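Local coordinates for DegV family protein (Eubacterium eligens, PDB 3FDJ) that is of unknown function but, as a member of the DegV family, probably binds a fatty acid, as relatives of this family do, at residues Leu6-Ala11 and Pro120-Ile125; Phe79-Thr84 and Glu127-Met132; Ala176-Ala179 and Ser185-Gly188. All coordinates share one frame; numbering follows the deposited sequence.

Contact 1 (Leu6-Ala11 and Pro120-Ile125); sequences LVADSA and PQMRII
Met122, present as selenomethionine, reaches across from its helix to set its terminal methyl against the carboxylate of Asp9. Met122 CE lies 3.5 Å from Asp9 OD1 and 3.7 Å from Asp9 OD2, so the methyl meets the whole group and not one oxygen alone. The chain leaves the helix extended and then bends at its last torsion (chi3 65°), which brings CE round beside the acid while Met122 SE rests 3.9 Å from Ala11 CB. Farther back, Ala8 CB touches Met122 CE at 4.2 Å. The contact illustrates how an alpha/beta layer is closed: helix 120-134 lies over the end of the parallel strand 5-9, and one long, flexible side chain fills the join where strand gives way to turn. That turn is an Asx turn, in which Asp9 OD1 accepts from Ala11 N (2.9 Å) through its anti lone pair. OD2 takes the backbone N of Ile83, from the neighbouring segment 79-84, so both oxygens of this buried acid have N-H partners. Were Asp9 replaced by an alanine, the amides of Ala11 and Ile83 would probably lose their acceptors, and a gap is likely to open beside the Met122 methyl.

Contact 2 (Phe79-Thr84 and Glu127-Met132); sequences FVVTIT and EQLQQM
Glu127 OE1 is gripped by two cations, Arg227 and Lys225, and two residues farther along the same helix Leu129 turns inward to meet Phe79 and Val81. The other oxygen, Glu127 OE2, forms a salt bridge with Arg123 one turn earlier, so the carboxylate links three basic side chains. The contrast is instructive, for the contact across to the strand is wholly apolar and no hydrogen bond joins the two segments.

Leu129 does the work with both of its methyls. CD2 stands over a face of the Phe79 ring, 4.2 Å from the centroid and only 12° off the ring normal, a CH-pi contact made near the centre of the ring. Leu129 CD1 sits between two strand residues, 3.9 Å from Phe79 CB and 3.9 Å from Val81 CG2. With CG of Leu129 anti to its carbonyl carbon (chi1 -72°), the branched end is thrown down toward the strand, where one methyl can take the ring and the other the step from Phe79 to Val81. Val81 offers the methyl that lies beside its own backbone N, and the two side chains run past each other in opposite directions.

Phe79 and Val81 belong to the face of the strand that looks to this helix, whereas Thr82 packs on helix 90-102, as expected of an alpha/beta sheet with helices on both faces. Strand 77-82 runs parallel to both of its neighbours, 5-9 and 109-114. Leu129 also touches Ile113 of the latter, the Phe79 ring stacks with Phe139, and Ile142 of helix 139-150 meets Phe79, Leu129 and Met132, so that helix joins 120-134 in closing this end of the core.

Contact 3 (Ala176-Ala179 and Ser185-Gly188); sequences ASAA and SVIG. With NA (sodium ion), chain E.
Ala179 meets Val186 with its methyl while its carbonyl oxygen binds a sodium ion, so a single small residue serves both the packing and the metal. On the apolar side, Val186 CG2 is the shared atom: it lies 3.9 Å from Ala178 CB and 4.0 Å from Ala179 CB, touching two successive methyls. With CG1 of Val186 anti to its backbone N (chi1 171°), CG2 is left beside that N and projects toward the pair of alanines.

On the polar side the ion is held by oxygen atoms alone. Ala179 O binds sodium at 2.4 Å, water 1 is 2.1 Å from the ion and water 2 is 2.3 Å from it, and the backbone carbonyls of Lys160 and Ile184 complete five ligands. Water 1 stands almost straight across the ion from Ala179 O, whereas water 2 lies well to one side of that line. No side chain contributes a ligand; the protein ligands are all backbone carbonyls.

The three carbonyls come together because of where they lie in the fold. Strand 184-190 is an inner strand of the mixed C-terminal sheet, antiparallel to 153-159 and 196-203; Ile184 begins it, and Lys160 directly follows strand 153-159. The third carbonyl arrives from the C-terminal end of the helix 173-177 region, where Ala179 N bonds to Ala176 O at 3.1 Å.

Farther out, Leu162 touches Ala176, Ala179 and Val186 and so bridges the two segments, and Val186 also packs on Ala198 of strand 196-203. Ile187, the next residue along the strand, packs on helix 205-219 through Leu208, Lys211 and Leu215, and also on Cys202.

Overall arrangement
From the N terminus, the chain lays down strand 5-9, and contact 1 closes a loop of 108 residues when helix 120-134 comes back over it. Strand 77-82 lies inside that loop, yet its partner in contact 2 is the later half of the same helix, so contact 2, closing a loop of 42 residues, crosses contact 1. The two touch directly, as by the bond from Val81 N to Val7 O, and together fasten one helix to adjacent parallel strands of the first sheet. Contact 3 follows in series, a five-residue closure that ties the end of the helix 173-177 region to strand 184-190 of the second sheet, its centre about 25 Å from that of contact 1.

Contact 1 (Leu6-Ala11 and Pro120-Ile125)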
ATOM      1  N   LEU A   6     -13.155   1.967 -10.140  1.00  7.62           N
ATOM      2  CA  LEU A   6     -12.275   1.705  -9.014  1.00  8.37           C
ATOM      3  C   LEU A   6     -11.523   2.991  -8.595  1.00  8.22           C
ATOM      4  O   LEU A   6     -11.012   3.727  -9.433  1.00  8.65           O
ATOM      5  CB  LEU A   6     -11.295   0.567  -9.365  1.00  8.16           C
ATOM      6  CG  LEU A   6     -11.925  -0.762  -9.790  1.00 10.24           C
ATOM      7  CD1 LEU A   6     -10.818  -1.843 -10.041  1.00 11.25           C
ATOM      8  CD2 LEU A   6     -12.977  -1.254  -8.806  1.00  8.85           C
ATOM      9  N   VAL A   7     -11.480   3.256  -7.293  1.00  8.66           N
ATOM     10  CA  VAL A   7     -10.800   4.428  -6.747  1.00  8.59           C
ATOM     11  C   VAL A   7      -9.912   3.958  -5.603  1.00  9.28           C
ATOM     12  O   VAL A   7     -10.294   3.034  -4.852  1.00  9.23           O
ATOM     13  CB  VAL A   7     -11.825   5.481  -6.245  1.00  9.39           C
ATOM     14  CG1 VAL A   7     -11.136   6.728  -5.687  1.00  9.55           C
ATOM     15  CG2 VAL A   7     -12.788   5.917  -7.388  1.00  7.98           C
ATOM     16  N   ALA A   8      -8.731   4.555  -5.466  1.00  7.99           N
ATOM     17  CA  ALA A   8      -7.876   4.235  -4.324  1.00  8.71           C
ATOM     18  C   ALA A   8      -7.087   5.440  -3.914  1.00  9.60           C
ATOM     19  O   ALA A   8      -6.791   6.298  -4.731  1.00  9.83           O
ATOM     20  CB  ALA A   8      -6.926   3.082  -4.668  1.00  7.72           C
ATOM     21  N   ASP A   9      -6.722   5.523  -2.637  1.00 10.02           N
ATOM     22  CA  ASP A   9      -5.734   6.509  -2.288  1.00 11.34           C
ATOM     23  C   ASP A   9      -4.345   6.149  -2.842  1.00 10.80           C
ATOM     24  O   ASP A   9      -4.052   4.993  -3.189  1.00 10.06           O
ATOM     25  CB  ASP A   9      -5.712   6.797  -0.808  1.00 12.10           C
ATOM     26  CG  ASP A   9      -5.197   5.661  -0.018  1.00 15.69           C
ATOM     27  OD1 ASP A   9      -3.984   5.329  -0.187  1.00 21.77           O
ATOM     28  OD2 ASP A   9      -5.983   5.124   0.806  1.00 20.58           O
ATOM     29  N   SER A  10      -3.495   7.167  -2.904  1.00  9.56           N
ATOM     30  CA  SER A  10      -2.188   7.064  -3.555  1.00  9.95           C
ATOM     31  C   SER A  10      -1.196   6.139  -2.828  1.00 10.63           C
ATOM     32  O   SER A  10      -0.141   5.835  -3.372  1.00 11.05           O
ATOM     33  CB  SER A  10      -1.586   8.468  -3.723  1.00  9.50           C
ATOM     34  OG  SER A  10      -1.217   9.030  -2.468  1.00 10.01           O
ATOM     35  N   ALA A  11      -1.544   5.666  -1.631  1.00 11.14           N
ATOM     36  CA  ALA A  11      -0.754   4.611  -0.973  1.00 11.37           C
ATOM     37  C   ALA A  11      -0.753   3.304  -1.773  1.00 11.45           C
ATOM     38  O   ALA A  11       0.043   2.418  -1.464  1.00 12.11           O
ATOM     39  CB  ALA A  11      -1.224   4.362   0.434  1.00 10.86           C
ATOM     40  N   PRO A 120       1.309  -2.746  -1.883  1.00  7.73           N
ATOM     41  CA  PRO A 120       1.016  -3.865  -2.754  1.00  8.53           C
ATOM     42  C   PRO A 120      -0.198  -4.685  -2.370  1.00  8.20           C
ATOM     43  O   PRO A 120      -0.770  -5.345  -3.234  1.00  7.31           O
ATOM     44  CB  PRO A 120       2.301  -4.711  -2.710  1.00  8.94           C
ATOM     45  CG  PRO A 120       2.973  -4.309  -1.466  1.00  9.90           C
ATOM     46  CD  PRO A 120       2.662  -2.834  -1.333  1.00  8.25           C
ATOM     47  N   GLN A 121      -0.598  -4.661  -1.100  1.00  8.97           N
ATOM     48  CA  GLN A 121      -1.832  -5.350  -0.711  1.00  9.54           C
ATOM     49  C   GLN A 121      -3.067  -4.627  -1.270  1.00  9.71           C
ATOM     50  O   GLN A 121      -4.015  -5.281  -1.738  1.00 10.49           O
ATOM     51  CB  GLN A 121      -1.888  -5.549   0.814  1.00 10.46           C
ATOM     52  CG  GLN A 121      -3.003  -6.516   1.309  1.00 12.28           C
ATOM     53  CD  GLN A 121      -2.688  -7.210   2.645  1.00 14.02           C
ATOM     54  OE1 GLN A 121      -1.825  -6.778   3.405  1.00 16.38           O
ATOM     55  NE2 GLN A 121      -3.454  -8.261   2.965  1.00 15.56           N
HETATM   56  N   MSE A 122      -3.041  -3.297  -1.251  1.00  9.16           N
HETATM   57  CA  MSE A 122      -4.083  -2.481  -1.913  1.00  9.13           C
HETATM   58  C   MSE A 122      -4.089  -2.792  -3.405  1.00  9.42           C
HETATM   59  O   MSE A 122      -5.157  -2.982  -3.991  1.00  9.86           O
HETATM   60  CB  MSE A 122      -3.862  -0.971  -1.686  1.00  9.73           C
HETATM   61  CG  MSE A 122      -3.976  -0.556  -0.235  1.00 10.63           C
HETATM   62 SE   MSE A 122      -3.557   1.299  -0.009  0.80  9.49          SE
HETATM   63  CE  MSE A 122      -5.085   2.073  -1.035  1.00  8.43           C
ATOM     64  N   ARG A 123      -2.903  -2.898  -4.015  1.00  8.90           N
ATOM     65  CA  ARG A 123      -2.834  -3.287  -5.429  1.00  9.10           C
ATOM     66  C   ARG A 123      -3.480  -4.638  -5.712  1.00  8.82           C
ATOM     67  O   ARG A 123      -4.249  -4.761  -6.669  1.00  8.06           O
ATOM     68  CB  ARG A 123      -1.398  -3.250  -5.973  1.00  8.78           C
ATOM     69  CG  ARG A 123      -1.353  -3.550  -7.423  1.00 10.16           C
ATOM     70  CD  ARG A 123       0.013  -3.354  -8.006  1.00 11.30           C
ATOM     71  NE  ARG A 123      -0.050  -3.685  -9.418  1.00 11.58           N
ATOM     72  CZ  ARG A 123       0.799  -3.244 -10.342  1.00 15.69           C
ATOM     73  NH1 ARG A 123       1.828  -2.440 -10.029  1.00 14.01           N
ATOM     74  NH2 ARG A 123       0.592  -3.595 -11.604  1.00 16.06           N
ATOM     75  N   ILE A 124      -3.175  -5.642  -4.887  1.00  8.55           N
ATOM     76  CA  ILE A 124      -3.769  -6.971  -5.050  1.00  9.02           C
ATOM     77  C   ILE A 124      -5.303  -6.923  -4.931  1.00  8.85           C
ATOM     78  O   ILE A 124      -6.015  -7.581  -5.684  1.00  9.60           O
ATOM     79  CB  ILE A 124      -3.118  -7.993  -4.087  1.00  9.13           C
ATOM     80  CG1 ILE A 124      -1.733  -8.361  -4.616  1.00  8.40           C
ATOM     81  CG2 ILE A 124      -3.963  -9.263  -3.944  1.00  8.73           C
ATOM     82  CD1 ILE A 124      -0.973  -9.441  -3.809  1.00 11.03           C
ATOM     83  N   ILE A 125      -5.807  -6.162  -3.980  1.00  8.98           N
ATOM     84  CA  ILE A 125      -7.255  -5.978  -3.850  1.00  9.31           C
ATOM     85  C   ILE A 125      -7.845  -5.365  -5.140  1.00  8.50           C
ATOM     86  O   ILE A 125      -8.812  -5.879  -5.697  1.00  7.86           O
ATOM     87  CB  ILE A 125      -7.597  -5.137  -2.606  1.00  9.22           C
ATOM     88  CG1 ILE A 125      -7.219  -5.924  -1.352  1.00  9.86           C
ATOM     89  CG2 ILE A 125      -9.087  -4.759  -2.584  1.00 11.27           C
ATOM     90  CD1 ILE A 125      -7.185  -5.099  -0.053  1.00 11.40           C
TER

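Contact 2 (Phe79-Thr84 and Glu127-Met132)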
ATOM      1  N   PHE A  79     -16.048   1.160  -6.231  1.00  8.30           N
ATOM      2  CA  PHE A  79     -15.308   0.552  -5.142  1.00  8.27           C
ATOM      3  C   PHE A  79     -14.149   1.479  -4.831  1.00  8.41           C
ATOM      4  O   PHE A  79     -13.434   1.935  -5.736  1.00  8.13           O
ATOM      5  CB  PHE A  79     -14.802  -0.863  -5.486  1.00  8.25           C
ATOM      6  CG  PHE A  79     -15.882  -1.889  -5.541  1.00  9.92           C
ATOM      7  CD1 PHE A  79     -16.421  -2.427  -4.370  1.00  8.92           C
ATOM      8  CD2 PHE A  79     -16.389  -2.316  -6.752  1.00 10.95           C
ATOM      9  CE1 PHE A  79     -17.429  -3.371  -4.436  1.00  9.04           C
ATOM     10  CE2 PHE A  79     -17.433  -3.253  -6.819  1.00 11.88           C
ATOM     11  CZ  PHE A  79     -17.955  -3.764  -5.661  1.00 10.87           C
ATOM     12  N   VAL A  80     -13.972   1.763  -3.543  1.00  8.91           N
ATOM     13  CA  VAL A  80     -12.896   2.625  -3.064  1.00  9.07           C
ATOM     14  C   VAL A  80     -12.007   1.819  -2.153  1.00 10.17           C
ATOM     15  O   VAL A  80     -12.502   1.252  -1.168  1.00 12.73           O
ATOM     16  CB  VAL A  80     -13.452   3.829  -2.281  1.00  8.48           C
ATOM     17  CG1 VAL A  80     -12.314   4.810  -1.959  1.00 10.85           C
ATOM     18  CG2 VAL A  80     -14.574   4.548  -3.069  1.00  9.88           C
ATOM     19  N   VAL A  81     -10.704   1.749  -2.443  1.00  8.64           N
ATOM     20  CA  VAL A  81      -9.772   1.020  -1.566  1.00  8.78           C
ATOM     21  C   VAL A  81      -8.913   2.025  -0.812  1.00  8.98           C
ATOM     22  O   VAL A  81      -8.363   2.949  -1.411  1.00  9.01           O
ATOM     23  CB  VAL A  81      -8.906   0.038  -2.369  1.00  9.07           C
ATOM     24  CG1 VAL A  81      -7.949  -0.758  -1.435  1.00  9.30           C
ATOM     25  CG2 VAL A  81      -9.807  -0.927  -3.176  1.00  8.33           C
ATOM     26  N   THR A  82      -8.846   1.886   0.506  1.00  9.10           N
ATOM     27  CA  THR A  82      -8.069   2.812   1.314  1.00  9.39           C
ATOM     28  C   THR A  82      -6.971   2.105   2.100  1.00  9.59           C
ATOM     29  O   THR A  82      -7.041   0.923   2.377  1.00  9.96           O
ATOM     30  CB  THR A  82      -8.919   3.638   2.331  1.00  9.82           C
ATOM     31  OG1 THR A  82      -9.316   2.824   3.439  1.00 10.64           O
ATOM     32  CG2 THR A  82     -10.189   4.276   1.667  1.00 10.88           C
ATOM     33  N   ILE A  83      -5.944   2.869   2.434  0.50  9.48           N
ATOM     34  CA  ILE A  83      -4.923   2.464   3.391  0.50  9.44           C
ATOM     35  C   ILE A  83      -5.607   2.197   4.744  0.50  9.15           C
ATOM     36  O   ILE A  83      -6.669   2.760   5.055  0.50  8.04           O
ATOM     37  CB  ILE A  83      -3.829   3.559   3.465  0.50  9.63           C
ATOM     38  CG1 ILE A  83      -2.713   3.233   4.492  0.50  9.22           C
ATOM     39  CG2 ILE A  83      -4.462   4.883   3.762  0.50 10.87           C
ATOM     40  CD1 ILE A  83      -1.455   4.068   4.257  0.50 10.50           C
ATOM     41  N   THR A  84      -5.011   1.300   5.520  1.00  9.09           N
ATOM     42  CA  THR A  84      -5.534   0.878   6.802  1.00  9.27           C
ATOM     43  C   THR A  84      -6.115   1.992   7.683  1.00  8.68           C
ATOM     44  O   THR A  84      -5.482   3.030   7.971  1.00  8.44           O
ATOM     45  CB  THR A  84      -4.467   0.096   7.600  1.00  9.29           C
ATOM     46  OG1 THR A  84      -5.001  -0.224   8.888  1.00 11.97           O
ATOM     47  CG2 THR A  84      -3.163   0.890   7.739  1.00 10.86           C
ATOM     48  N   GLU A 127      -6.651  -5.361  -8.145  1.00  8.62           N
ATOM     49  CA  GLU A 127      -6.583  -6.311  -9.237  1.00  9.03           C
ATOM     50  C   GLU A 127      -7.654  -7.404  -9.154  1.00  8.75           C
ATOM     51  O   GLU A 127      -8.113  -7.911 -10.180  1.00  8.40           O
ATOM     52  CB  GLU A 127      -5.204  -6.931  -9.355  1.00  8.39           C
ATOM     53  CG  GLU A 127      -4.113  -5.946  -9.796  1.00 11.61           C
ATOM     54  CD  GLU A 127      -2.774  -6.624  -9.947  1.00 16.35           C
ATOM     55  OE1 GLU A 127      -2.770  -7.834 -10.286  1.00 20.95           O
ATOM     56  OE2 GLU A 127      -1.734  -5.965  -9.750  1.00 17.10           O
ATOM     57  N   GLN A 128      -8.016  -7.800  -7.943  1.00  8.44           N
ATOM     58  CA  GLN A 128      -9.052  -8.799  -7.781  1.00  8.22           C
ATOM     59  C   GLN A 128     -10.431  -8.224  -8.098  1.00  8.14           C
ATOM     60  O   GLN A 128     -11.266  -8.924  -8.681  1.00  7.72           O
ATOM     61  CB  GLN A 128      -9.028  -9.422  -6.388  1.00  8.85           C
ATOM     62  CG  GLN A 128      -9.973 -10.596  -6.238  1.00  9.51           C
ATOM     63  CD  GLN A 128      -9.633 -11.799  -7.101  1.00 14.60           C
ATOM     64  OE1 GLN A 128      -8.521 -11.943  -7.623  1.00 16.10           O
ATOM     65  NE2 GLN A 128     -10.613 -12.675  -7.260  1.00 17.73           N
ATOM     66  N   LEU A 129     -10.654  -6.962  -7.733  1.00  7.31           N
ATOM     67  CA  LEU A 129     -11.879  -6.258  -8.078  1.00  7.24           C
ATOM     68  C   LEU A 129     -11.979  -6.216  -9.609  1.00  8.31           C
ATOM     69  O   LEU A 129     -13.036  -6.551 -10.188  1.00  8.38           O
ATOM     70  CB  LEU A 129     -11.899  -4.855  -7.502  1.00  6.42           C
ATOM     71  CG  LEU A 129     -12.089  -4.760  -5.978  1.00  8.28           C
ATOM     72  CD1 LEU A 129     -11.793  -3.328  -5.505  1.00  9.75           C
ATOM     73  CD2 LEU A 129     -13.496  -5.273  -5.596  1.00  7.56           C
ATOM     74  N   GLN A 130     -10.866  -5.871 -10.259  1.00  8.23           N
ATOM     75  CA  GLN A 130     -10.836  -5.833 -11.710  1.00  8.59           C
ATOM     76  C   GLN A 130     -11.170  -7.185 -12.323  1.00  8.63           C
ATOM     77  O   GLN A 130     -12.014  -7.273 -13.221  1.00  8.51           O
ATOM     78  CB  GLN A 130      -9.461  -5.380 -12.203  1.00  8.96           C
ATOM     79  CG  GLN A 130      -9.287  -5.569 -13.709  1.00 11.47           C
ATOM     80  CD  GLN A 130      -7.975  -5.009 -14.201  1.00 14.70           C
ATOM     81  OE1 GLN A 130      -7.114  -4.631 -13.403  1.00 14.71           O
ATOM     82  NE2 GLN A 130      -7.829  -4.925 -15.514  1.00 16.22           N
ATOM     83  N   GLN A 131     -10.523  -8.239 -11.833  1.00  8.44           N
ATOM     84  CA  GLN A 131     -10.785  -9.593 -12.320  1.00  9.32           C
ATOM     85  C   GLN A 131     -12.273  -9.987 -12.195  1.00  8.99           C
ATOM     86  O   GLN A 131     -12.861 -10.553 -13.130  1.00  8.52           O
ATOM     87  CB  GLN A 131      -9.917 -10.616 -11.590  1.00  9.89           C
ATOM     88  CG  GLN A 131     -10.019 -11.998 -12.199  1.00 13.66           C
ATOM     89  CD  GLN A 131      -9.163 -13.000 -11.487  1.00 19.03           C
ATOM     90  OE1 GLN A 131      -7.946 -12.810 -11.352  1.00 21.78           O
ATOM     91  NE2 GLN A 131      -9.790 -14.073 -10.997  1.00 22.81           N
HETATM   92  N   MSE A 132     -12.884  -9.689 -11.052  1.00  9.45           N
HETATM   93  CA  MSE A 132     -14.292 -10.040 -10.858  1.00  9.98           C
HETATM   94  C   MSE A 132     -15.220  -9.234 -11.754  1.00 10.45           C
HETATM   95  O   MSE A 132     -16.198  -9.772 -12.294  1.00 10.60           O
HETATM   96  CB  MSE A 132     -14.677  -9.921  -9.384  1.00 10.43           C
HETATM   97  CG  MSE A 132     -14.020 -10.995  -8.543  1.00 12.29           C
HETATM   98 SE   MSE A 132     -14.784 -10.931  -6.723  0.80 22.11          SE
HETATM   99  CE  MSE A 132     -13.846  -9.655  -6.145  1.00  6.92           C
TER

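Contact 3 (Ala176-Ala179 and Ser185-Gly188)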
ATOM      1  N   ALA A 176      11.681   1.106  16.079  1.00 11.96           N
ATOM      2  CA  ALA A 176      12.410   1.951  15.134  1.00 11.85           C
ATOM      3  C   ALA A 176      13.902   1.996  15.427  1.00 11.25           C
ATOM      4  O   ALA A 176      14.698   2.101  14.495  1.00 11.47           O
ATOM      5  CB  ALA A 176      11.848   3.364  15.116  1.00 11.75           C
ATOM      6  N   SER A 177      14.284   1.902  16.702  1.00 10.83           N
ATOM      7  CA  SER A 177      15.695   2.035  17.079  1.00 10.67           C
ATOM      8  C   SER A 177      16.590   0.960  16.470  1.00 10.37           C
ATOM      9  O   SER A 177      17.766   1.203  16.255  1.00 10.33           O
ATOM     10  CB  SER A 177      15.887   2.064  18.597  1.00 10.83           C
ATOM     11  OG  SER A 177      15.593   0.804  19.151  1.00 13.25           O
ATOM     12  N   ALA A 178      16.044  -0.215  16.200  1.00 10.56           N
ATOM     13  CA  ALA A 178      16.832  -1.286  15.596  1.00 11.74           C
ATOM     14  C   ALA A 178      17.452  -0.856  14.268  1.00 12.39           C
ATOM     15  O   ALA A 178      18.626  -1.170  13.982  1.00 11.66           O
ATOM     16  CB  ALA A 178      15.979  -2.517  15.376  1.00 11.61           C
ATOM     17  N   ALA A 179      16.654  -0.132  13.484  1.00 13.53           N
ATOM     18  CA  ALA A 179      17.037   0.232  12.136  1.00 15.34           C
ATOM     19  C   ALA A 179      17.968   1.421  12.151  1.00 15.99           C
ATOM     20  O   ALA A 179      18.481   1.785  11.108  1.00 17.31           O
ATOM     21  CB  ALA A 179      15.787   0.503  11.245  1.00 14.65           C
ATOM     22  N   SER A 185      17.987  -3.860   8.938  1.00  9.94           N
ATOM     23  CA  SER A 185      16.602  -3.607   8.564  1.00 11.02           C
ATOM     24  C   SER A 185      15.644  -4.243   9.549  1.00 10.11           C
ATOM     25  O   SER A 185      15.997  -5.210  10.212  1.00 10.65           O
ATOM     26  CB  SER A 185      16.333  -4.212   7.198  1.00 11.14           C
ATOM     27  OG  SER A 185      17.129  -3.590   6.214  1.00 13.91           O
ATOM     28  N   VAL A 186      14.431  -3.706   9.624  1.00 10.16           N
ATOM     29  CA  VAL A 186      13.350  -4.294  10.397  1.00 10.09           C
ATOM     30  C   VAL A 186      12.360  -4.912   9.453  1.00 10.53           C
ATOM     31  O   VAL A 186      11.948  -4.280   8.458  1.00 11.07           O
ATOM     32  CB  VAL A 186      12.628  -3.274  11.275  1.00 10.31           C
ATOM     33  CG1 VAL A 186      11.348  -3.885  11.916  1.00 11.79           C
ATOM     34  CG2 VAL A 186      13.602  -2.716  12.326  1.00 11.58           C
ATOM     35  N   ILE A 187      12.009  -6.161   9.746  1.00  9.66           N
ATOM     36  CA  ILE A 187      11.019  -6.894   8.970  1.00 10.35           C
ATOM     37  C   ILE A 187       9.669  -6.784   9.681  1.00 10.28           C
ATOM     38  O   ILE A 187       9.570  -6.990  10.896  1.00 11.24           O
ATOM     39  CB  ILE A 187      11.410  -8.388   8.839  1.00 10.06           C
ATOM     40  CG1 ILE A 187      12.763  -8.537   8.156  1.00 14.66           C
ATOM     41  CG2 ILE A 187      10.336  -9.147   8.028  1.00 12.01           C
ATOM     42  CD1 ILE A 187      13.296 -10.001   8.212  1.00 16.17           C
ATOM     43  N   GLY A 188       8.634  -6.430   8.938  1.00 10.07           N
ATOM     44  CA  GLY A 188       7.293  -6.288   9.488  1.00  9.99           C
ATOM     45  C   GLY A 188       6.237  -7.020   8.689  1.00 10.14           C
ATOM     46  O   GLY A 188       6.492  -7.534   7.584  1.00 10.72           O
TER
HETATM   47 NA    NA E 279      19.233   0.525   9.173  1.00 23.71          NA
HETATM   48  O   HOH W   1      20.122  -0.062   7.329  1.00 23.89           O
HETATM   49  O   HOH W   2      20.273   2.521   8.813  1.00 24.78           O